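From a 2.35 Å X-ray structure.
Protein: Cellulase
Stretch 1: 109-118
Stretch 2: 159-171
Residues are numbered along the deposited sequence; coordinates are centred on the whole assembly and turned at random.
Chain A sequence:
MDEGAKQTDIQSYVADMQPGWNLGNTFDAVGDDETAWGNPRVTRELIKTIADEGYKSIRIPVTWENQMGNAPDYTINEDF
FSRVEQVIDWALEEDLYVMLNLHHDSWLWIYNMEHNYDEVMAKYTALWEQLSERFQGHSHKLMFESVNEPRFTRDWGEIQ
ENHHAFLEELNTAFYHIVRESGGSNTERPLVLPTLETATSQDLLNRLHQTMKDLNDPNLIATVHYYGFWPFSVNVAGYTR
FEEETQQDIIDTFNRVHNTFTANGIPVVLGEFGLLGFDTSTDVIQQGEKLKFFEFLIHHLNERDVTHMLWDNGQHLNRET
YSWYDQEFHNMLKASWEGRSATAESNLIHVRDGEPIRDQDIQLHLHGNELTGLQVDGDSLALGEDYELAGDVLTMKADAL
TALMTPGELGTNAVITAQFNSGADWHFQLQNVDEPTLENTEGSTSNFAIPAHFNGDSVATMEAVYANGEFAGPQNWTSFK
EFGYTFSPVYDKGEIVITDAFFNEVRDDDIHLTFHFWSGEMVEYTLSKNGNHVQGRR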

ATOM      1  N   TRP A 109     -14.034  -7.210 -18.552  1.00 41.99           N
ATOM      2  CA  TRP A 109     -14.354  -7.401 -19.980  1.00 42.18           C
ATOM      3  C   TRP A 109     -13.326  -6.943 -21.057  1.00 48.51           C
ATOM      4  O   TRP A 109     -13.587  -7.095 -22.251  1.00 45.42           O
ATOM      5  CB  TRP A 109     -15.724  -6.789 -20.294  1.00 37.50           C
ATOM      6  CG  TRP A 109     -15.797  -5.315 -20.035  1.00 40.71           C
ATOM      7  CD1 TRP A 109     -16.156  -4.705 -18.869  1.00 44.64           C
ATOM      8  CD2 TRP A 109     -15.502  -4.265 -20.964  1.00 40.68           C
ATOM      9  NE1 TRP A 109     -16.103  -3.340 -19.013  1.00 37.08           N
ATOM     10  CE2 TRP A 109     -15.705  -3.044 -20.290  1.00 42.55           C
ATOM     11  CE3 TRP A 109     -15.086  -4.238 -22.298  1.00 41.42           C
ATOM     12  CZ2 TRP A 109     -15.505  -1.810 -20.906  1.00 38.86           C
ATOM     13  CZ3 TRP A 109     -14.889  -3.012 -22.908  1.00 48.81           C
ATOM     14  CH2 TRP A 109     -15.099  -1.815 -22.212  1.00 40.97           C
ATOM     15  N   ILE A 110     -12.180  -6.396 -20.650  1.00 50.21           N
ATOM     16  CA  ILE A 110     -11.133  -5.944 -21.568  1.00 42.22           C
ATOM     17  C   ILE A 110     -10.170  -7.113 -21.770  1.00 39.97           C
ATOM     18  O   ILE A 110      -9.639  -7.349 -22.856  1.00 42.96           O
ATOM     19  CB  ILE A 110     -10.365  -4.735 -21.007  1.00 45.12           C
ATOM     20  CG1 ILE A 110     -11.327  -3.582 -20.713  1.00 41.03           C
ATOM     21  CG2 ILE A 110      -9.281  -4.295 -21.978  1.00 32.33           C
ATOM     22  CD1 ILE A 110     -10.651  -2.349 -20.157  1.00 41.59           C
ATOM     23  N   TYR A 111      -9.978  -7.833 -20.670  1.00 47.18           N
ATOM     24  CA  TYR A 111      -9.141  -9.024 -20.534  1.00 42.61           C
ATOM     25  C   TYR A 111      -9.326 -10.066 -21.646  1.00 56.77           C
ATOM     26  O   TYR A 111      -8.415 -10.835 -21.950  1.00 46.38           O
ATOM     27  CB  TYR A 111      -9.454  -9.631 -19.161  1.00 53.15           C
ATOM     28  CG  TYR A 111      -8.835 -10.959 -18.810  1.00 64.60           C
ATOM     29  CD1 TYR A 111      -7.583 -11.024 -18.201  1.00 68.88           C
ATOM     30  CD2 TYR A 111      -9.534 -12.143 -19.001  1.00 65.03           C
ATOM     31  CE1 TYR A 111      -7.021 -12.238 -17.842  1.00 65.10           C
ATOM     32  CE2 TYR A 111      -8.981 -13.362 -18.643  1.00 79.25           C
ATOM     33  CZ  TYR A 111      -7.724 -13.402 -18.064  1.00 72.09           C
ATOM     34  OH  TYR A 111      -7.166 -14.606 -17.707  1.00 84.75           O
ATOM     35  N   ASN A 112     -10.504 -10.062 -22.263  1.00 48.79           N
ATOM     36  CA  ASN A 112     -10.924 -11.121 -23.173  1.00 49.21           C
ATOM     37  C   ASN A 112     -10.795 -10.768 -24.648  1.00 51.57           C
ATOM     38  O   ASN A 112     -11.641 -11.139 -25.455  1.00 65.40           O
ATOM     39  CB  ASN A 112     -12.376 -11.491 -22.881  1.00 50.86           C
ATOM     40  CG  ASN A 112     -12.497 -12.719 -22.021  1.00 70.53           C
ATOM     41  OD1 ASN A 112     -12.695 -13.824 -22.526  1.00 80.22           O
ATOM     42  ND2 ASN A 112     -12.369 -12.538 -20.708  1.00 75.47           N
HETATM   43  N   MSE A 113      -9.735 -10.066 -25.008  1.00 44.23           N
HETATM   44  CA  MSE A 113      -9.657  -9.500 -26.339  1.00 47.14           C
HETATM   45  C   MSE A 113      -9.265 -10.513 -27.403  1.00 54.24           C
HETATM   46  O   MSE A 113      -9.754 -10.451 -28.533  1.00 59.84           O
HETATM   47  CB  MSE A 113      -8.671  -8.345 -26.348  1.00 53.31           C
HETATM   48  CG  MSE A 113      -9.102  -7.251 -27.263  1.00 55.61           C
HETATM   49 SE   MSE A 113      -7.934  -5.763 -27.058  0.63 55.94          SE
HETATM   50  CE  MSE A 113      -8.794  -4.571 -28.312  1.00 57.10           C
ATOM     51  N   GLU A 114      -8.382 -11.435 -27.041  1.00 47.65           N
ATOM     52  CA  GLU A 114      -7.949 -12.497 -27.944  1.00 63.63           C
ATOM     53  C   GLU A 114      -9.135 -13.253 -28.549  1.00 63.13           C
ATOM     54  O   GLU A 114      -9.131 -13.588 -29.733  1.00 67.36           O
ATOM     55  CB  GLU A 114      -7.028 -13.468 -27.203  1.00 52.49           C
ATOM     56  CG  GLU A 114      -6.386 -14.526 -28.081  1.00 63.41           C
ATOM     57  CD  GLU A 114      -5.326 -15.327 -27.337  1.00 83.25           C
ATOM     58  OE1 GLU A 114      -5.075 -15.024 -26.151  1.00 73.79           O
ATOM     59  OE2 GLU A 114      -4.746 -16.260 -27.934  1.00 93.52           O
ATOM     60  N   HIS A 115     -10.160 -13.488 -27.738  1.00 48.07           N
ATOM     61  CA  HIS A 115     -11.266 -14.343 -28.139  1.00 50.37           C
ATOM     62  C   HIS A 115     -12.581 -13.589 -28.263  1.00 50.12           C
ATOM     63  O   HIS A 115     -13.646 -14.198 -28.333  1.00 62.36           O
ATOM     64  CB  HIS A 115     -11.413 -15.492 -27.141  1.00 48.82           C
ATOM     65  CG  HIS A 115     -10.186 -16.338 -27.018  1.00 53.97           C
ATOM     66  ND1 HIS A 115      -9.427 -16.711 -28.109  1.00 68.20           N
ATOM     67  CD2 HIS A 115      -9.568 -16.866 -25.936  1.00 58.24           C
ATOM     68  CE1 HIS A 115      -8.403 -17.438 -27.705  1.00 74.25           C
ATOM     69  NE2 HIS A 115      -8.465 -17.549 -26.388  1.00 77.28           N
ATOM     70  N   ASN A 116     -12.506 -12.264 -28.299  1.00 50.46           N
ATOM     71  CA  ASN A 116     -13.703 -11.433 -28.356  1.00 43.40           C
ATOM     72  C   ASN A 116     -13.433 -10.060 -28.964  1.00 52.40           C
ATOM     73  O   ASN A 116     -14.220  -9.126 -28.798  1.00 43.29           O
ATOM     74  CB  ASN A 116     -14.390 -11.408 -26.988  1.00 44.66           C
ATOM     75  CG  ASN A 116     -15.812 -10.895 -27.053  1.00 58.13           C
ATOM     76  OD1 ASN A 116     -16.441 -10.902 -28.112  1.00 61.94           O
ATOM     77  ND2 ASN A 116     -16.327 -10.435 -25.915  1.00 52.10           N
ATOM     78  N   TYR A 117     -12.308  -9.962 -29.670  1.00 47.53           N
ATOM     79  CA  TYR A 117     -11.782  -8.699 -30.181  1.00 39.00           C
ATOM     80  C   TYR A 117     -12.762  -7.600 -30.573  1.00 44.87           C
ATOM     81  O   TYR A 117     -12.695  -6.485 -30.048  1.00 46.34           O
ATOM     82  CB  TYR A 117     -10.849  -8.960 -31.365  1.00 40.57           C
ATOM     83  CG  TYR A 117      -9.983  -7.771 -31.716  1.00 56.45           C
ATOM     84  CD1 TYR A 117      -8.761  -7.575 -31.089  1.00 45.69           C
ATOM     85  CD2 TYR A 117     -10.391  -6.838 -32.661  1.00 50.77           C
ATOM     86  CE1 TYR A 117      -7.971  -6.494 -31.393  1.00 52.60           C
ATOM     87  CE2 TYR A 117      -9.602  -5.746 -32.971  1.00 52.35           C
ATOM     88  CZ  TYR A 117      -8.393  -5.582 -32.335  1.00 61.96           C
ATOM     89  OH  TYR A 117      -7.596  -4.501 -32.640  1.00 75.01           O
ATOM     90  N   ASP A 118     -13.660  -7.913 -31.501  1.00 51.87           N
ATOM     91  CA  ASP A 118     -14.514  -6.896 -32.102  1.00 47.53           C
ATOM     92  C   ASP A 118     -15.420  -6.235 -31.071  1.00 44.20           C
ATOM     93  O   ASP A 118     -15.560  -5.007 -31.053  1.00 64.21           O
ATOM     94  CB  ASP A 118     -15.341  -7.497 -33.241  1.00 51.14           C
ATOM     95  CG  ASP A 118     -14.476  -7.977 -34.407  1.00 66.99           C
ATOM     96  OD1 ASP A 118     -13.389  -7.399 -34.627  1.00 57.41           O
ATOM     97  OD2 ASP A 118     -14.877  -8.934 -35.104  1.00 80.81           O
TER
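Stretch 2, residues 159-171: IQENHHAFLEELN

How does stretch 2 run against stretch 1? It is a helix from Glu-161 through Asn-171, held by regular backbone hydrogen bonds such as Phe-166 N to Asn-162 O at 2.9 Å, with Gln-160 at the N-cap position. Stretch 1 is largely loop or turn between two helical ends. The two stretches pass in opposite senses: Ile-110 lies nearest Leu-170 (CA to CA, 9.4 Å), Met-113 nearest Phe-166 (7.4 Å) and Glu-114 nearest Asn-162 (8.0 Å). Together they bury 409 Å².

What does Phe-166, the residue with the largest covered area, rest on? Its CA-to-CB bond points sideways, yet a chi1 of -67° (m) brings the ring up to the loop. CB of Met-113 lies over one face of that ring, while the CZ atom of Phe-166 comes within 3.6 Å of the CA of Glu-114. The ring thus packs against the backbone of the loop as well as its side chains.

Where does the long side chain of Met-113, a selenomethionine, go? Its CA-to-CB bond points toward the helix, and the chain beyond extends through chi2 and chi3 near 180°, so that it reaches two successive turns. Its SE atom lies 4.1 Å from Phe-166 CB, and its CE atom reaches Leu-170 CD2 at 3.6 Å. Leu-170 also meets Ile-110, CD1 to CG2 at 3.6 Å, which extends the apolar patch.

What polar contacts border this patch? Tyr-117 donates a hydrogen bond from OH to Glu-169 OE1 at 2.7 Å, the carboxylate oxygen lying at the edge of the tyrosine ring. Near the start of the helix, Glu-114 stretches out with chi1 and chi2 both t, placing OE2 3.5 Å from Asn-162 ND2.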

ATOM      1  N   ILE A 159       2.313 -13.530 -19.399  1.00 91.30           N
ATOM      2  CA  ILE A 159       2.739 -12.557 -20.410  1.00 79.05           C
ATOM      3  C   ILE A 159       3.103 -13.250 -21.730  1.00 78.67           C
ATOM      4  O   ILE A 159       3.803 -14.267 -21.729  1.00 83.97           O
ATOM      5  CB  ILE A 159       3.971 -11.733 -19.939  1.00 72.74           C
ATOM      6  CG1 ILE A 159       3.792 -11.227 -18.505  1.00 76.99           C
ATOM      7  CG2 ILE A 159       4.242 -10.587 -20.885  1.00 63.03           C
ATOM      8  CD1 ILE A 159       2.693 -10.211 -18.321  1.00 67.14           C
ATOM      9  N   GLN A 160       2.624 -12.706 -22.848  1.00 90.90           N
ATOM     10  CA  GLN A 160       3.006 -13.189 -24.180  1.00 84.02           C
ATOM     11  C   GLN A 160       2.950 -12.050 -25.211  1.00 72.89           C
ATOM     12  O   GLN A 160       2.612 -10.918 -24.867  1.00 78.26           O
ATOM     13  CB  GLN A 160       2.115 -14.368 -24.599  1.00 74.64           C
ATOM     14  CG  GLN A 160       0.648 -14.242 -24.188  1.00 81.51           C
ATOM     15  CD  GLN A 160      -0.074 -15.587 -24.119  1.00 83.04           C
ATOM     16  OE1 GLN A 160       0.398 -16.523 -23.471  1.00 84.20           O
ATOM     17  NE2 GLN A 160      -1.226 -15.683 -24.777  1.00 77.80           N
ATOM     18  N   GLU A 161       3.288 -12.349 -26.465  1.00 60.88           N
ATOM     19  CA  GLU A 161       3.476 -11.318 -27.496  1.00 61.18           C
ATOM     20  C   GLU A 161       2.180 -10.631 -27.943  1.00 63.19           C
ATOM     21  O   GLU A 161       2.113  -9.386 -28.082  1.00 69.07           O
ATOM     22  CB  GLU A 161       4.171 -11.928 -28.721  1.00 70.68           C
ATOM     23  CG  GLU A 161       5.615 -12.372 -28.481  1.00 83.28           C
ATOM     24  CD  GLU A 161       6.246 -13.037 -29.696  1.00 95.15           C
ATOM     25  OE1 GLU A 161       5.514 -13.330 -30.667  1.00 84.02           O
ATOM     26  OE2 GLU A 161       7.477 -13.271 -29.674  1.00 83.38           O
ATOM     27  N   ASN A 162       1.149 -11.439 -28.180  1.00 60.31           N
ATOM     28  CA  ASN A 162      -0.129 -10.894 -28.613  1.00 57.19           C
ATOM     29  C   ASN A 162      -0.721  -9.996 -27.532  1.00 61.46           C
ATOM     30  O   ASN A 162      -1.527  -9.115 -27.829  1.00 71.96           O
ATOM     31  CB  ASN A 162      -1.119 -12.005 -28.995  1.00 60.69           C
ATOM     32  CG  ASN A 162      -1.205 -13.114 -27.958  1.00 66.09           C
ATOM     33  OD1 ASN A 162      -0.581 -13.049 -26.898  1.00 72.62           O
ATOM     34  ND2 ASN A 162      -2.001 -14.132 -28.256  1.00 66.45           N
ATOM     35  N   HIS A 163      -0.311 -10.214 -26.284  1.00 52.71           N
ATOM     36  CA  HIS A 163      -0.693  -9.322 -25.197  1.00 56.94           C
ATOM     37  C   HIS A 163      -0.158  -7.917 -25.458  1.00 47.15           C
ATOM     38  O   HIS A 163      -0.915  -6.945 -25.429  1.00 55.90           O
ATOM     39  CB  HIS A 163      -0.179  -9.843 -23.853  1.00 56.95           C
ATOM     40  CG  HIS A 163      -0.905 -11.054 -23.358  1.00 67.47           C
ATOM     41  ND1 HIS A 163      -0.676 -11.599 -22.111  1.00 71.66           N
ATOM     42  CD2 HIS A 163      -1.854 -11.825 -23.938  1.00 64.76           C
ATOM     43  CE1 HIS A 163      -1.455 -12.653 -21.945  1.00 65.74           C
ATOM     44  NE2 HIS A 163      -2.179 -12.814 -23.039  1.00 68.50           N
ATOM     45  N   HIS A 164       1.145  -7.821 -25.718  1.00 48.20           N
ATOM     46  CA  HIS A 164       1.780  -6.541 -26.030  1.00 50.40           C
ATOM     47  C   HIS A 164       1.073  -5.866 -27.190  1.00 47.66           C
ATOM     48  O   HIS A 164       0.814  -4.652 -27.160  1.00 53.85           O
ATOM     49  CB  HIS A 164       3.259  -6.727 -26.369  1.00 47.04           C
ATOM     50  CG  HIS A 164       4.048  -7.392 -25.284  1.00 50.50           C
ATOM     51  ND1 HIS A 164       4.076  -6.923 -23.993  1.00 55.50           N
ATOM     52  CD2 HIS A 164       4.863  -8.476 -25.316  1.00 62.63           C
ATOM     53  CE1 HIS A 164       4.866  -7.698 -23.262  1.00 61.63           C
ATOM     54  NE2 HIS A 164       5.352  -8.643 -24.043  1.00 64.36           N
ATOM     55  N   ALA A 165       0.748  -6.657 -28.210  1.00 49.74           N
ATOM     56  CA  ALA A 165       0.026  -6.106 -29.353  1.00 47.38           C
ATOM     57  C   ALA A 165      -1.336  -5.543 -28.930  1.00 46.37           C
ATOM     58  O   ALA A 165      -1.720  -4.444 -29.350  1.00 48.08           O
ATOM     59  CB  ALA A 165      -0.143  -7.155 -30.426  1.00 48.19           C
ATOM     60  N   PHE A 166      -2.052  -6.288 -28.093  1.00 36.40           N
ATOM     61  CA  PHE A 166      -3.365  -5.860 -27.605  1.00 45.45           C
ATOM     62  C   PHE A 166      -3.292  -4.544 -26.836  1.00 45.57           C
ATOM     63  O   PHE A 166      -4.119  -3.649 -27.036  1.00 36.41           O
ATOM     64  CB  PHE A 166      -3.992  -6.930 -26.705  1.00 41.01           C
ATOM     65  CG  PHE A 166      -4.363  -8.196 -27.423  1.00 48.13           C
ATOM     66  CD1 PHE A 166      -4.624  -8.190 -28.786  1.00 53.05           C
ATOM     67  CD2 PHE A 166      -4.458  -9.397 -26.730  1.00 53.18           C
ATOM     68  CE1 PHE A 166      -4.965  -9.357 -29.445  1.00 45.87           C
ATOM     69  CE2 PHE A 166      -4.796 -10.569 -27.383  1.00 51.92           C
ATOM     70  CZ  PHE A 166      -5.053 -10.549 -28.743  1.00 52.38           C
ATOM     71  N   LEU A 167      -2.309  -4.433 -25.944  1.00 40.82           N
ATOM     72  CA  LEU A 167      -2.168  -3.222 -25.151  1.00 37.29           C
ATOM     73  C   LEU A 167      -1.833  -2.053 -26.060  1.00 45.89           C
ATOM     74  O   LEU A 167      -2.371  -0.959 -25.886  1.00 36.86           O
ATOM     75  CB  LEU A 167      -1.103  -3.382 -24.067  1.00 33.18           C
ATOM     76  CG  LEU A 167      -0.882  -2.134 -23.206  1.00 41.31           C
ATOM     77  CD1 LEU A 167      -2.204  -1.580 -22.677  1.00 38.63           C
ATOM     78  CD2 LEU A 167       0.062  -2.429 -22.062  1.00 28.09           C
ATOM     79  N   GLU A 168      -0.964  -2.279 -27.043  1.00 38.95           N
ATOM     80  CA  GLU A 168      -0.620  -1.189 -27.951  1.00 36.83           C
ATOM     81  C   GLU A 168      -1.833  -0.741 -28.768  1.00 47.52           C
ATOM     82  O   GLU A 168      -2.001   0.450 -29.039  1.00 43.98           O
ATOM     83  CB  GLU A 168       0.528  -1.584 -28.881  1.00 39.13           C
ATOM     84  CG  GLU A 168       0.944  -0.449 -29.809  1.00 47.76           C
ATOM     85  CD  GLU A 168       2.424  -0.475 -30.160  1.00 69.17           C
ATOM     86  OE1 GLU A 168       3.105  -1.463 -29.807  1.00 69.31           O
ATOM     87  OE2 GLU A 168       2.906   0.498 -30.788  1.00 65.02           O
ATOM     88  N   GLU A 169      -2.688  -1.689 -29.144  1.00 39.43           N
ATOM     89  CA  GLU A 169      -3.892  -1.350 -29.897  1.00 39.13           C
ATOM     90  C   GLU A 169      -4.891  -0.581 -29.040  1.00 39.00           C
ATOM     91  O   GLU A 169      -5.538   0.348 -29.522  1.00 48.57           O
ATOM     92  CB  GLU A 169      -4.546  -2.610 -30.471  1.00 39.31           C
ATOM     93  CG  GLU A 169      -3.730  -3.271 -31.574  1.00 57.50           C
ATOM     94  CD  GLU A 169      -4.078  -4.740 -31.771  1.00 66.94           C
ATOM     95  OE1 GLU A 169      -5.227  -5.132 -31.469  1.00 57.43           O
ATOM     96  OE2 GLU A 169      -3.197  -5.501 -32.226  1.00 57.03           O
ATOM     97  N   LEU A 170      -5.028  -0.973 -27.776  1.00 37.39           N
ATOM     98  CA  LEU A 170      -5.898  -0.242 -26.859  1.00 42.22           C
ATOM     99  C   LEU A 170      -5.395   1.185 -26.655  1.00 40.86           C
ATOM    100  O   LEU A 170      -6.165   2.145 -26.741  1.00 37.96           O
ATOM    101  CB  LEU A 170      -5.990  -0.962 -25.513  1.00 37.97           C
ATOM    102  CG  LEU A 170      -6.812  -2.250 -25.491  1.00 46.47           C
ATOM    103  CD1 LEU A 170      -6.765  -2.840 -24.102  1.00 53.18           C
ATOM    104  CD2 LEU A 170      -8.250  -1.986 -25.916  1.00 34.67           C
ATOM    105  N   ASN A 171      -4.098   1.311 -26.387  1.00 33.34           N
ATOM    106  CA  ASN A 171      -3.487   2.608 -26.135  1.00 46.62           C
ATOM    107  C   ASN A 171      -3.600   3.519 -27.358  1.00 46.64           C
ATOM    108  O   ASN A 171      -3.942   4.698 -27.233  1.00 47.91           O
ATOM    109  CB  ASN A 171      -2.021   2.435 -25.718  1.00 35.33           C
ATOM    110  CG  ASN A 171      -1.874   1.998 -24.263  1.00 42.17           C
ATOM    111  OD1 ASN A 171      -2.762   2.232 -23.446  1.00 37.06           O
ATOM    112  ND2 ASN A 171      -0.749   1.365 -23.936  1.00 31.53           N
TER